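Local coordinates for cycloserine biosynthesis protein DcsG (Streptomyces lavendulae, PDB 6JIL), which uses ATP and magnesium to cyclise O-ureido-D-serine to the antibiotic D-cycloserine, as a monomeric ligase of the ATP-grasp family, at residues 184-188 with 199-204; 192-198 with 285-289; 217-222 with 276-281. All coordinates share one frame. Residues are numbered along the deposited sequence.

In the fold
A single antiparallel sheet in this ATP-grasp enzyme carries residues of the ADP pocket and also R220, an inferred active-site residue; the three contacts lie on its strands 186-192, 195-202 and 220-223, at one side of the sheet. Interaction 1 is the hairpin end that meets the ADP ribose; interaction 2, about 18 Å away between centres, is the turn of the same hairpin, packed on helix 285-296. Interaction 3, which holds R220, lies about 10 Å from interaction 1 and 14 Å from interaction 2, centre to centre, and joins edge strand 220-223 to the 276-281 loop. Strand pairing ties 1 to 3, with H201 N 2.8 Å from Q221 O, while H198 NE2, 3.0 Å from L277 O, ties 2 to 3.

Interaction 1 of 3, residues 184-188 with 199-204; sequences HGETD and AIHKGA. With ADP (adenosine-5'-diphosphate), chain G.
The ribose side of the ATP-grasp nucleotide pocket is built here on the open end of an antiparallel hairpin, strands 186-192 and 195-202. Locally the strands run at 151°, their axes 4.7 Å apart. E186-K202 and D188-I200 are hydrogen-bonded pairs, with E186 N to K202 O and K202 N to E186 O both 3.0 Å, D188 N to I200 O 3.0 Å and I200 N to D188 O 3.1 Å; T187-H201 between them is a non-hydrogen-bonded pair. G185, at positive phi after helix 181-184, packs so tightly that a CB would collide with K202 O. On the face shared with E186 and D188, K202 (t at chi1, chi2 and chi4, m at chi3) puts NZ 3.6 Å from E186 OE1 and 3.2 Å from D188 OD2, a salt-bridge network. E186 OE2 accepts from ADP O3' at 2.9 Å, and a water joins it to G203 O and ADP O2'. Strands 220-223 and 252-259 flank the hairpin, and D188 also makes a long, weak ion pair with R254.

Interaction 2 of 3, residues 192-198 with 285-289; sequences FDGVYSH and GALRF
F192 and R288 make this contact together, where the 186-202 hairpin turns beside helix 285-296. The type I' turn F192-V195, with D193 and G194 at positive phi, is closed by F192 N to V195 O at 2.9 Å and V195 N to F192 O at 3.0 Å. Strand 195-198 and helix 285-289 run at 146°, axes 9.2 Å apart. F192, chi1 m, packs on the helix: CE2 lies 3.4 Å from F289 CB, CD1 3.7 Å from R288 CB and CE1 3.2 Å from the backbone G285 O. The F192 and F289 rings, centroids 5.2 Å apart and planes at 20°, are slid until they barely overlap. Polar contacts are looser. R288 reaches from the helix across the strand, CD 3.6 Å from S197 OG, with its guanidinium over S197 CA; a water bridges S197 O and, weakly, R288 NH2, while D284 forms a salt bridge with NE. S197 and H198 form a classic beta bulge opposite T190 of strand 186-192; beyond the helix, F289 reaches L22 of helix 19-28.

Interaction 3 of 3, residues 217-222 with 276-281; sequences LDFRQA and SLNLTF
A surface contact between an edge strand and a loop, this one brings 217-222, a 3-10 turn leading into strand 220-223, against 276-281, which ends in a second 3-10 turn between strand 265-271 and helix 285-296. Each turn is closed by a backbone hydrogen bond of 3.0 Å, R220 N to L217 O in one and F281 N to N278 O in the other. R220, with chi1 m and the next two angles t, reaches across so that NH1 donates to both S276 OG at 3.0 Å and N278 OD1 at 2.8 Å, each acceptor near the guanidinium plane. N278 itself adopts a left-handed backbone conformation. Beside this polar pair lies F281, chi1 m: CZ is 3.5 Å from R220 CB, CE2 3.4 Å from Q221 CA and CD2 3.2 Å from A222 N, while L217 CD2 meets the ring edge at CE1, 4.1 Å away. With NH1 engaged by the loop and NH2 by P215 O and a tartrate probably from crystallisation, the arrangement is consistent with R220's inferred active-site role.

Interaction 1 of 3, residues 184-188 with 199-204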
loop_
_atom_site.group_PDB
_atom_site.type_symbol
_atom_site.label_atom_id
_atom_site.label_comp_id
_atom_site.label_asym_id
_atom_site.label_seq_id
_atom_site.Cartn_x
_atom_site.Cartn_y
_atom_site.Cartn_z
ATOM N N HIS A 184 -2.154 11.733 -16.430
ATOM C CA HIS A 184 -1.493 12.349 -15.285
ATOM C C HIS A 184 -1.017 11.360 -14.234
ATOM O O HIS A 184 -0.580 11.755 -13.154
ATOM C CB HIS A 184 -2.429 13.368 -14.648
ATOM C CG HIS A 184 -2.813 14.476 -15.572
ATOM N ND1 HIS A 184 -4.123 14.806 -15.840
ATOM C CD2 HIS A 184 -2.055 15.314 -16.318
ATOM C CE1 HIS A 184 -4.157 15.797 -16.713
ATOM N NE2 HIS A 184 -2.916 16.123 -17.019
ATOM N N GLY A 185 -1.099 10.075 -14.553
ATOM C CA GLY A 185 -0.670 9.062 -13.611
ATOM C C GLY A 185 -1.224 9.292 -12.218
ATOM O O GLY A 185 -2.411 9.571 -12.054
ATOM N N GLU A 186 -0.356 9.186 -11.214
ATOM C CA GLU A 186 -0.760 9.364 -9.824
ATOM C C GLU A 186 0.385 10.000 -9.042
ATOM O O GLU A 186 1.522 10.026 -9.509
ATOM C CB GLU A 186 -1.099 8.001 -9.209
ATOM C CG GLU A 186 0.128 7.232 -8.746
ATOM C CD GLU A 186 -0.133 5.760 -8.518
ATOM O OE1 GLU A 186 0.482 5.189 -7.597
ATOM O OE2 GLU A 186 -0.933 5.168 -9.269
ATOM N N THR A 187 0.085 10.507 -7.849
ATOM C CA THR A 187 1.112 11.116 -7.013
ATOM C C THR A 187 1.164 10.364 -5.686
ATOM O O THR A 187 0.148 10.220 -5.003
ATOM C CB THR A 187 0.817 12.609 -6.760
ATOM O OG1 THR A 187 0.663 13.281 -8.018
ATOM C CG2 THR A 187 1.964 13.259 -5.998
ATOM N N ASP A 188 2.354 9.874 -5.342
ATOM C CA ASP A 188 2.568 9.113 -4.116
ATOM C C ASP A 188 3.342 9.932 -3.082
ATOM O O ASP A 188 4.527 10.219 -3.273
ATOM C CB ASP A 188 3.331 7.821 -4.437
ATOM C CG ASP A 188 2.531 6.867 -5.333
ATOM O OD1 ASP A 188 1.478 7.278 -5.870
ATOM O OD2 ASP A 188 2.964 5.706 -5.501
ATOM N N ALA A 199 7.378 13.337 -2.319
ATOM C CA ALA A 199 6.478 12.597 -3.182
ATOM C C ALA A 199 7.103 12.330 -4.541
ATOM O O ALA A 199 8.172 12.853 -4.873
ATOM C CB ALA A 199 5.175 13.370 -3.352
ATOM N N ILE A 200 6.434 11.494 -5.324
ATOM C CA ILE A 200 6.893 11.177 -6.661
ATOM C C ILE A 200 5.673 11.057 -7.553
ATOM O O ILE A 200 4.537 11.001 -7.088
ATOM C CB ILE A 200 7.634 9.819 -6.737
ATOM C CG1 ILE A 200 6.621 8.671 -6.645
ATOM C CG2 ILE A 200 8.665 9.717 -5.625
ATOM C CD1 ILE A 200 7.206 7.295 -6.911
ATOM N N HIS A 201 5.925 11.037 -8.849
ATOM C CA HIS A 201 4.873 10.846 -9.807
ATOM C C HIS A 201 5.120 9.423 -10.302
ATOM O O HIS A 201 6.271 9.006 -10.468
ATOM C CB HIS A 201 4.980 11.847 -10.958
ATOM C CG HIS A 201 4.183 11.455 -12.158
ATOM N ND1 HIS A 201 4.733 10.781 -13.226
ATOM C CD2 HIS A 201 2.861 11.567 -12.425
ATOM C CE1 HIS A 201 3.784 10.493 -14.098
ATOM N NE2 HIS A 201 2.639 10.959 -13.635
ATOM N N LYS A 202 4.046 8.667 -10.482
ATOM C CA LYS A 202 4.154 7.304 -10.967
ATOM C C LYS A 202 3.228 7.206 -12.172
ATOM O O LYS A 202 2.048 7.553 -12.079
ATOM C CB LYS A 202 3.722 6.308 -9.885
ATOM C CG LYS A 202 3.821 4.857 -10.328
ATOM C CD LYS A 202 3.129 3.906 -9.357
ATOM C CE LYS A 202 3.814 3.885 -7.998
ATOM N NZ LYS A 202 3.171 2.915 -7.075
ATOM N N GLY A 203 3.760 6.746 -13.301
ATOM C CA GLY A 203 2.947 6.633 -14.499
ATOM C C GLY A 203 1.815 5.636 -14.355
ATOM O O GLY A 203 1.780 4.861 -13.400
ATOM N N ALA A 204 0.883 5.660 -15.305
ATOM C CA ALA A 204 -0.247 4.740 -15.290
ATOM C C ALA A 204 0.301 3.320 -15.397
ATOM O O ALA A 204 1.348 3.106 -15.996
ATOM C CB ALA A 204 -1.181 5.046 -16.458
HETATM P PB ADP G . -1.450 -2.039 -5.989
HETATM O O1B ADP G . -0.449 -0.898 -6.534
HETATM O O2B ADP G . -1.346 -2.135 -4.469
HETATM O O3B ADP G . -1.047 -3.391 -6.618
HETATM P PA ADP G . -3.269 -0.240 -6.998
HETATM O O1A ADP G . -4.501 0.300 -6.426
HETATM O O2A ADP G . -2.093 0.779 -6.671
HETATM O O3A ADP G . -3.011 -1.719 -6.357
HETATM O "O5'" ADP G . -3.485 -0.411 -8.583
HETATM C "C5'" ADP G . -2.218 -0.570 -9.225
HETATM C "C4'" ADP G . -2.160 0.377 -10.430
HETATM O "O4'" ADP G . -3.319 0.181 -11.271
HETATM C "C3'" ADP G . -2.167 1.835 -9.985
HETATM O "O3'" ADP G . -0.850 2.326 -9.764
HETATM C "C2'" ADP G . -2.891 2.543 -11.133
HETATM O "O2'" ADP G . -1.981 2.965 -12.154
HETATM C "C1'" ADP G . -3.890 1.476 -11.637
HETATM N N9 ADP G . -5.240 1.663 -11.033
HETATM C C8 ADP G . -5.827 0.893 -10.059
HETATM N N7 ADP G . -7.034 1.310 -9.810
HETATM C C5 ADP G . -7.311 2.370 -10.596
HETATM C C6 ADP G . -8.497 3.083 -10.921
HETATM N N6 ADP G . -9.669 2.871 -10.208
HETATM N N1 ADP G . -8.467 3.953 -11.948
HETATM C C2 ADP G . -7.360 4.159 -12.665
HETATM N N3 ADP G . -6.228 3.510 -12.402
HETATM C C4 ADP G . -6.155 2.620 -11.394
HETATM O O HOH W 1 -0.828 5.236 -11.914
#

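Interaction 2 of 3, residues 192-198 with 285-289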
loop_
_atom_site.group_PDB
_atom_site.type_symbol
_atom_site.label_atom_id
_atom_site.label_comp_id
_atom_site.label_asym_id
_atom_site.label_seq_id
_atom_site.Cartn_x
_atom_site.Cartn_y
_atom_site.Cartn_z
ATOM N N PHE A 192 6.413 10.895 7.470
ATOM C CA PHE A 192 7.155 10.350 8.596
ATOM C C PHE A 192 6.648 11.015 9.866
ATOM O O PHE A 192 6.766 12.226 10.032
ATOM C CB PHE A 192 8.648 10.580 8.399
ATOM C CG PHE A 192 9.226 9.777 7.264
ATOM C CD1 PHE A 192 9.843 10.404 6.187
ATOM C CD2 PHE A 192 9.138 8.391 7.268
ATOM C CE1 PHE A 192 10.364 9.664 5.135
ATOM C CE2 PHE A 192 9.656 7.642 6.217
ATOM C CZ PHE A 192 10.272 8.282 5.148
ATOM N N ASP A 193 6.056 10.209 10.743
ATOM C CA ASP A 193 5.485 10.693 11.998
ATOM C C ASP A 193 4.450 11.799 11.802
ATOM O O ASP A 193 4.415 12.773 12.555
ATOM C CB ASP A 193 6.582 11.179 12.948
ATOM C CG ASP A 193 7.108 10.071 13.832
ATOM O OD1 ASP A 193 6.463 9.002 13.865
ATOM O OD2 ASP A 193 8.151 10.261 14.500
ATOM N N GLY A 194 3.608 11.634 10.788
ATOM C CA GLY A 194 2.572 12.608 10.511
ATOM C C GLY A 194 3.064 13.851 9.797
ATOM O O GLY A 194 2.326 14.830 9.688
ATOM N N VAL A 195 4.299 13.819 9.302
ATOM C CA VAL A 195 4.871 14.972 8.610
ATOM C C VAL A 195 5.254 14.653 7.167
ATOM O O VAL A 195 5.928 13.663 6.887
ATOM C CB VAL A 195 6.112 15.502 9.368
ATOM C CG1 VAL A 195 6.770 16.644 8.597
ATOM C CG2 VAL A 195 5.699 15.960 10.757
ATOM N N TYR A 196 4.806 15.499 6.251
ATOM C CA TYR A 196 5.094 15.310 4.839
ATOM C C TYR A 196 6.593 15.388 4.581
ATOM O O TYR A 196 7.261 16.319 5.031
ATOM C CB TYR A 196 4.381 16.380 4.006
ATOM C CG TYR A 196 4.791 16.382 2.553
ATOM C CD1 TYR A 196 4.370 15.375 1.686
ATOM C CD2 TYR A 196 5.626 17.377 2.051
ATOM C CE1 TYR A 196 4.770 15.359 0.351
ATOM C CE2 TYR A 196 6.039 17.370 0.714
ATOM C CZ TYR A 196 5.605 16.359 -0.125
ATOM O OH TYR A 196 6.006 16.351 -1.435
ATOM N N SER A 197 7.118 14.410 3.851
ATOM C CA SER A 197 8.539 14.405 3.535
ATOM C C SER A 197 8.786 14.670 2.060
ATOM O O SER A 197 9.524 15.578 1.702
ATOM C CB SER A 197 9.174 13.066 3.908
ATOM O OG SER A 197 10.544 13.039 3.537
ATOM N N HIS A 198 8.158 13.877 1.203
ATOM C CA HIS A 198 8.361 14.022 -0.228
ATOM C C HIS A 198 7.359 13.178 -1.000
ATOM O O HIS A 198 6.605 12.388 -0.420
ATOM C CB HIS A 198 9.759 13.548 -0.591
ATOM C CG HIS A 198 10.009 12.118 -0.224
ATOM N ND1 HIS A 198 10.375 11.727 1.047
ATOM C CD2 HIS A 198 9.893 10.978 -0.951
ATOM C CE1 HIS A 198 10.473 10.410 1.089
ATOM N NE2 HIS A 198 10.185 9.932 -0.110
ATOM N N GLY A 285 14.824 11.988 2.986
ATOM C CA GLY A 285 13.761 11.080 3.383
ATOM C C GLY A 285 14.221 9.930 4.258
ATOM O O GLY A 285 13.579 9.610 5.253
ATOM N N ALA A 286 15.338 9.313 3.896
ATOM C CA ALA A 286 15.861 8.190 4.657
ATOM C C ALA A 286 16.254 8.587 6.073
ATOM O O ALA A 286 16.057 7.816 7.011
ATOM C CB ALA A 286 17.055 7.581 3.933
ATOM N N LEU A 287 16.817 9.781 6.231
ATOM C CA LEU A 287 17.234 10.247 7.551
ATOM C C LEU A 287 16.004 10.480 8.422
ATOM O O LEU A 287 15.997 10.153 9.609
ATOM C CB LEU A 287 18.049 11.545 7.437
ATOM C CG LEU A 287 18.488 12.210 8.749
ATOM C CD1 LEU A 287 19.337 11.238 9.555
ATOM C CD2 LEU A 287 19.274 13.489 8.461
ATOM N N ARG A 288 14.959 11.038 7.823
ATOM C CA ARG A 288 13.729 11.297 8.555
ATOM C C ARG A 288 13.094 9.984 8.994
ATOM O O ARG A 288 12.425 9.915 10.026
ATOM C CB ARG A 288 12.732 12.062 7.686
ATOM C CG ARG A 288 13.240 13.357 7.121
ATOM C CD ARG A 288 12.066 14.150 6.629
ATOM N NE ARG A 288 12.453 15.367 5.934
ATOM C CZ ARG A 288 11.627 16.387 5.724
ATOM N NH1 ARG A 288 10.371 16.330 6.166
ATOM N NH2 ARG A 288 12.050 17.454 5.060
ATOM N N PHE A 289 13.293 8.941 8.201
ATOM C CA PHE A 289 12.732 7.643 8.536
ATOM C C PHE A 289 13.516 7.041 9.705
ATOM O O PHE A 289 12.932 6.592 10.692
ATOM C CB PHE A 289 12.785 6.722 7.315
ATOM C CG PHE A 289 12.047 5.437 7.491
ATOM C CD1 PHE A 289 11.182 5.252 8.564
ATOM C CD2 PHE A 289 12.201 4.410 6.568
ATOM C CE1 PHE A 289 10.478 4.062 8.716
ATOM C CE2 PHE A 289 11.504 3.219 6.709
ATOM C CZ PHE A 289 10.639 3.043 7.786
HETATM O O HOH W 2 9.817 18.421 3.077
#

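Interaction 3 of 3, residues 217-222 with 276-281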
loop_
_atom_site.group_PDB
_atom_site.type_symbol
_atom_site.label_atom_id
_atom_site.label_comp_id
_atom_site.label_asym_id
_atom_site.label_seq_id
_atom_site.Cartn_x
_atom_site.Cartn_y
_atom_site.Cartn_z
ATOM N N LEU A 217 11.586 1.690 -11.514
ATOM C CA LEU A 217 12.198 3.021 -11.435
ATOM C C LEU A 217 11.921 3.963 -12.601
ATOM O O LEU A 217 11.752 5.163 -12.399
ATOM C CB LEU A 217 13.714 2.901 -11.234
ATOM C CG LEU A 217 14.086 2.410 -9.836
ATOM C CD1 LEU A 217 15.596 2.276 -9.700
ATOM C CD2 LEU A 217 13.535 3.394 -8.814
ATOM N N ASP A 218 11.878 3.438 -13.819
ATOM C CA ASP A 218 11.617 4.295 -14.966
ATOM C C ASP A 218 10.190 4.848 -14.952
ATOM O O ASP A 218 9.868 5.796 -15.671
ATOM C CB ASP A 218 11.906 3.538 -16.265
ATOM C CG ASP A 218 11.194 2.208 -16.340
ATOM O OD1 ASP A 218 11.184 1.470 -15.334
ATOM O OD2 ASP A 218 10.656 1.896 -17.420
ATOM N N PHE A 219 9.337 4.268 -14.117
ATOM C CA PHE A 219 7.962 4.741 -14.017
ATOM C C PHE A 219 7.818 5.777 -12.909
ATOM O O PHE A 219 6.716 6.262 -12.652
ATOM C CB PHE A 219 6.999 3.581 -13.736
ATOM C CG PHE A 219 6.666 2.754 -14.946
ATOM C CD1 PHE A 219 7.289 1.534 -15.165
ATOM C CD2 PHE A 219 5.714 3.189 -15.857
ATOM C CE1 PHE A 219 6.964 0.756 -16.277
ATOM C CE2 PHE A 219 5.385 2.419 -16.973
ATOM C CZ PHE A 219 6.010 1.199 -17.182
ATOM N N ARG A 220 8.928 6.121 -12.257
ATOM C CA ARG A 220 8.887 7.094 -11.164
ATOM C C ARG A 220 9.788 8.307 -11.355
ATOM O O ARG A 220 10.796 8.243 -12.051
ATOM C CB ARG A 220 9.276 6.420 -9.851
ATOM C CG ARG A 220 8.705 5.035 -9.679
ATOM C CD ARG A 220 9.037 4.479 -8.316
ATOM N NE ARG A 220 8.646 3.083 -8.226
ATOM C CZ ARG A 220 8.325 2.468 -7.097
ATOM N NH1 ARG A 220 8.343 3.132 -5.952
ATOM N NH2 ARG A 220 7.999 1.183 -7.116
ATOM N N GLN A 221 9.412 9.409 -10.718
ATOM C CA GLN A 221 10.191 10.634 -10.765
ATOM C C GLN A 221 9.766 11.596 -9.666
ATOM O O GLN A 221 8.574 11.736 -9.378
ATOM C CB GLN A 221 10.086 11.305 -12.139
ATOM C CG GLN A 221 8.700 11.513 -12.665
ATOM C CD GLN A 221 8.716 12.194 -14.019
ATOM O OE1 GLN A 221 9.362 11.720 -14.958
ATOM N NE2 GLN A 221 8.007 13.316 -14.129
ATOM N N ALA A 222 10.755 12.232 -9.041
ATOM C CA ALA A 222 10.523 13.186 -7.959
ATOM C C ALA A 222 9.418 14.183 -8.301
ATOM O O ALA A 222 9.364 14.718 -9.403
ATOM C CB ALA A 222 11.816 13.932 -7.632
ATOM N N SER A 276 6.662 1.058 -0.152
ATOM C CA SER A 276 7.839 1.462 -0.885
ATOM C C SER A 276 7.729 2.942 -0.522
ATOM O O SER A 276 6.648 3.535 -0.639
ATOM C CB SER A 276 7.639 1.266 -2.382
ATOM O OG SER A 276 8.476 2.136 -3.127
ATOM N N LEU A 277 8.817 3.536 -0.057
ATOM C CA LEU A 277 8.783 4.937 0.359
ATOM C C LEU A 277 9.416 5.944 -0.602
ATOM O O LEU A 277 9.228 7.146 -0.436
ATOM C CB LEU A 277 9.424 5.053 1.743
ATOM C CG LEU A 277 8.667 4.287 2.833
ATOM C CD1 LEU A 277 9.561 4.053 4.040
ATOM C CD2 LEU A 277 7.427 5.073 3.232
ATOM N N ASN A 278 10.158 5.460 -1.596
ATOM C CA ASN A 278 10.825 6.324 -2.576
ATOM C C ASN A 278 11.880 7.211 -1.921
ATOM O O ASN A 278 12.047 8.379 -2.289
ATOM C CB ASN A 278 9.802 7.205 -3.310
ATOM C CG ASN A 278 8.792 6.394 -4.097
ATOM O OD1 ASN A 278 9.160 5.532 -4.885
ATOM N ND2 ASN A 278 7.514 6.669 -3.886
ATOM N N LEU A 279 12.597 6.649 -0.954
ATOM C CA LEU A 279 13.633 7.384 -0.234
ATOM C C LEU A 279 14.686 8.005 -1.144
ATOM O O LEU A 279 15.153 9.115 -0.889
ATOM C CB LEU A 279 14.327 6.461 0.773
ATOM C CG LEU A 279 13.444 5.817 1.846
ATOM C CD1 LEU A 279 14.304 4.966 2.778
ATOM C CD2 LEU A 279 12.707 6.901 2.625
ATOM N N THR A 280 15.052 7.298 -2.207
ATOM C CA THR A 280 16.076 7.778 -3.125
ATOM C C THR A 280 15.637 8.927 -4.031
ATOM O O THR A 280 16.426 9.421 -4.841
ATOM C CB THR A 280 16.632 6.613 -3.985
ATOM O OG1 THR A 280 15.599 6.089 -4.826
ATOM C CG2 THR A 280 17.140 5.491 -3.081
ATOM N N PHE A 281 14.385 9.357 -3.894
ATOM C CA PHE A 281 13.877 10.475 -4.690
ATOM C C PHE A 281 13.816 11.760 -3.871
ATOM O O PHE A 281 13.369 12.791 -4.365
ATOM C CB PHE A 281 12.474 10.187 -5.232
ATOM C CG PHE A 281 12.451 9.262 -6.407
ATOM C CD1 PHE A 281 12.501 7.884 -6.228
ATOM C CD2 PHE A 281 12.348 9.770 -7.698
ATOM C CE1 PHE A 281 12.445 7.027 -7.315
ATOM C CE2 PHE A 281 12.294 8.920 -8.792
ATOM C CZ PHE A 281 12.340 7.546 -8.602
#